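Local coordinates for DNA topoisomerase 2-associated protein PAT1 (Saccharomyces cerevisiae, PDB 5LMG) that activates mRNA decapping and represses translation in yeast, its C-terminal domain binding directly to the decapping enzyme Dcp2 and the exonuclease Xrn1, at residues F280-A285 against L353-L358. The protein carries 2 engineered substitutions. Sequence-based numbering, arbitrary orientation.
Sequences FLASLA and LNVMGL
V355 sets one of its two methyl groups, CG1, into the angle between A282 and A285, one turn apart on helix 275-286. CG1 lies 3.5 Å from A282 O and 3.7 Å from A285 CB, so a single methyl meets both a backbone carbonyl and a side-chain methyl. The other branch, CG2, is farther from the same oxygen, 4.0 Å from A282 O, and grazes A282 CB. The first torsion of V355, 143°, falls well short of fully staggered, and in this pose CG1 is the branch nearer the alanines. A285 CB has a second neighbour in M356, whose CG stands 4.0 Å away with SD just beyond; CG, anti to the carbonyl carbon (chi1 -66°), brings the thioether alongside the alanine methyl. Small side chains on the helix allow a close approach, the A282 and V355 CA atoms being 6.3 Å apart, and the contact is van der Waals packing, methyl and methylene groups against a main-chain oxygen and alanine methyls.

Both contacting residues of 353-358 sit where helix 329-355 ends in a Schellman motif. Its evidence is the paired bonds L358 N to L353 O (3.0 Å) and G357 N to N354 O, with G357 as the C-prime residue at positive phi (73°). L353 O also accepts from M356 N, so one oxygen takes two backbone donors at the helix end. This turn leads the chain from the helix into the antiparallel hairpin of strands 358-361 and 364-367. The same helix adds L351 against A282 and F352 against A285. On the helix 275-286 side, A285 O accepts a hydrogen bond from Q293 of helix 290-322, and Q293 also touches M356. M356 packs in addition on an apolar side chain of the bound Dcp2 peptide, placing this helix end at the peptide-binding surface.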
ATOM      1  N   PHE A 280      -6.081   4.863   0.853  1.00 36.77           N
ATOM      2  CA  PHE A 280      -6.557   4.171  -0.339  1.00 36.83           C
ATOM      3  C   PHE A 280      -7.977   4.644  -0.706  1.00 39.09           C
ATOM      4  O   PHE A 280      -8.215   4.967  -1.870  1.00 36.54           O
ATOM      5  CB  PHE A 280      -6.543   2.637  -0.159  1.00 38.86           C
ATOM      6  CG  PHE A 280      -7.331   1.904  -1.230  1.00 40.22           C
ATOM      7  CD1 PHE A 280      -6.790   1.696  -2.499  1.00 42.72           C
ATOM      8  CD2 PHE A 280      -8.621   1.448  -0.979  1.00 41.49           C
ATOM      9  CE1 PHE A 280      -7.521   1.036  -3.494  1.00 43.65           C
ATOM     10  CE2 PHE A 280      -9.363   0.811  -1.980  1.00 44.65           C
ATOM     11  CZ  PHE A 280      -8.804   0.596  -3.232  1.00 43.35           C
ATOM     12  N   LEU A 281      -8.904   4.684   0.292  1.00 36.95           N
ATOM     13  CA  LEU A 281     -10.302   5.086   0.088  1.00 37.26           C
ATOM     14  C   LEU A 281     -10.404   6.526  -0.391  1.00 40.97           C
ATOM     15  O   LEU A 281     -11.272   6.819  -1.193  1.00 39.42           O
ATOM     16  CB  LEU A 281     -11.148   4.875   1.356  1.00 37.19           C
ATOM     17  CG  LEU A 281     -11.480   3.432   1.748  1.00 40.51           C
ATOM     18  CD1 LEU A 281     -12.082   3.377   3.146  1.00 40.18           C
ATOM     19  CD2 LEU A 281     -12.449   2.775   0.741  1.00 41.71           C
ATOM     20  N   ALA A 282      -9.501   7.414   0.096  1.00 38.43           N
ATOM     21  CA  ALA A 282      -9.442   8.824  -0.285  1.00 38.00           C
ATOM     22  C   ALA A 282      -9.026   8.928  -1.757  1.00 41.25           C
ATOM     23  O   ALA A 282      -9.667   9.662  -2.509  1.00 40.13           O
ATOM     24  CB  ALA A 282      -8.458   9.576   0.604  1.00 39.10           C
ATOM     25  N   SER A 283      -8.011   8.148  -2.188  1.00 38.03           N
ATOM     26  CA  SER A 283      -7.571   8.183  -3.592  1.00 38.27           C
ATOM     27  C   SER A 283      -8.610   7.572  -4.537  1.00 41.56           C
ATOM     28  O   SER A 283      -8.819   8.106  -5.633  1.00 40.25           O
ATOM     29  CB  SER A 283      -6.197   7.544  -3.770  1.00 42.02           C
ATOM     30  OG  SER A 283      -6.268   6.138  -3.607  1.00 56.03           O
ATOM     31  N   LEU A 284      -9.309   6.500  -4.091  1.00 38.35           N
ATOM     32  CA  LEU A 284     -10.370   5.843  -4.875  1.00 37.97           C
ATOM     33  C   LEU A 284     -11.543   6.817  -5.072  1.00 42.11           C
ATOM     34  O   LEU A 284     -11.974   7.015  -6.212  1.00 42.13           O
ATOM     35  CB  LEU A 284     -10.822   4.525  -4.191  1.00 37.94           C
ATOM     36  CG  LEU A 284     -11.812   3.607  -4.953  1.00 42.15           C
ATOM     37  CD1 LEU A 284     -11.174   2.947  -6.192  1.00 41.27           C
ATOM     38  CD2 LEU A 284     -12.390   2.556  -4.020  1.00 41.44           C
ATOM     39  N   ALA A 285     -11.982   7.494  -3.988  1.00 39.60           N
ATOM     40  CA  ALA A 285     -13.071   8.475  -4.016  1.00 40.34           C
ATOM     41  C   ALA A 285     -12.769   9.716  -4.881  1.00 45.76           C
ATOM     42  O   ALA A 285     -13.649  10.162  -5.625  1.00 44.95           O
ATOM     43  CB  ALA A 285     -13.439   8.891  -2.602  1.00 41.07           C
ATOM     44  N   LEU A 353     -13.097  11.677   3.943  1.00 41.62           N
ATOM     45  CA  LEU A 353     -14.320  12.482   3.903  1.00 41.97           C
ATOM     46  C   LEU A 353     -14.193  13.796   3.136  1.00 45.75           C
ATOM     47  O   LEU A 353     -15.078  14.093   2.327  1.00 44.14           O
ATOM     48  CB  LEU A 353     -14.884  12.745   5.316  1.00 41.77           C
ATOM     49  CG  LEU A 353     -15.438  11.554   6.102  1.00 45.57           C
ATOM     50  CD1 LEU A 353     -15.851  11.997   7.509  1.00 45.23           C
ATOM     51  CD2 LEU A 353     -16.631  10.905   5.381  1.00 48.78           C
ATOM     52  N   ASN A 354     -13.111  14.586   3.401  1.00 43.05           N
ATOM     53  CA  ASN A 354     -12.858  15.891   2.760  1.00 43.95           C
ATOM     54  C   ASN A 354     -12.835  15.833   1.245  1.00 49.90           C
ATOM     55  O   ASN A 354     -13.330  16.746   0.593  1.00 50.51           O
ATOM     56  CB  ASN A 354     -11.596  16.568   3.284  1.00 41.38           C
ATOM     57  CG  ASN A 354     -11.596  16.890   4.770  1.00 52.10           C
ATOM     58  OD1 ASN A 354     -12.611  16.843   5.486  1.00 44.74           O
ATOM     59  ND2 ASN A 354     -10.442  17.236   5.261  1.00 42.58           N
ATOM     60  N   VAL A 355     -12.283  14.747   0.697  1.00 47.56           N
ATOM     61  CA  VAL A 355     -12.184  14.453  -0.734  1.00 48.48           C
ATOM     62  C   VAL A 355     -13.597  14.472  -1.399  1.00 51.44           C
ATOM     63  O   VAL A 355     -13.749  14.920  -2.539  1.00 51.29           O
ATOM     64  CB  VAL A 355     -11.402  13.119  -0.881  1.00 52.42           C
ATOM     65  CG1 VAL A 355     -11.923  12.253  -2.012  1.00 52.59           C
ATOM     66  CG2 VAL A 355      -9.899  13.372  -1.008  1.00 51.91           C
ATOM     67  N   MET A 356     -14.622  14.072  -0.639  1.00 46.81           N
ATOM     68  CA  MET A 356     -16.013  14.070  -1.082  1.00 46.15           C
ATOM     69  C   MET A 356     -16.792  15.307  -0.595  1.00 50.31           C
ATOM     70  O   MET A 356     -18.017  15.343  -0.702  1.00 51.57           O
ATOM     71  CB  MET A 356     -16.696  12.788  -0.620  1.00 47.78           C
ATOM     72  CG  MET A 356     -16.147  11.534  -1.277  1.00 50.21           C
ATOM     73  SD  MET A 356     -16.771  10.035  -0.499  1.00 53.04           S
ATOM     74  CE  MET A 356     -16.309  10.339   1.252  1.00 49.91           C
ATOM     75  N   GLY A 357     -16.082  16.297  -0.064  1.00 46.09           N
ATOM     76  CA  GLY A 357     -16.683  17.525   0.450  1.00 46.49           C
ATOM     77  C   GLY A 357     -17.426  17.361   1.764  1.00 49.83           C
ATOM     78  O   GLY A 357     -18.336  18.140   2.063  1.00 49.30           O
ATOM     79  N   LEU A 358     -17.038  16.348   2.558  1.00 45.71           N
ATOM     80  CA  LEU A 358     -17.634  16.045   3.862  1.00 45.87           C
ATOM     81  C   LEU A 358     -16.597  16.189   4.965  1.00 48.42           C
ATOM     82  O   LEU A 358     -15.407  16.155   4.675  1.00 46.76           O
ATOM     83  CB  LEU A 358     -18.260  14.630   3.881  1.00 45.44           C
ATOM     84  CG  LEU A 358     -19.383  14.358   2.855  1.00 48.60           C
ATOM     85  CD1 LEU A 358     -19.799  12.917   2.899  1.00 48.06           C
ATOM     86  CD2 LEU A 358     -20.595  15.269   3.082  1.00 49.75           C
TER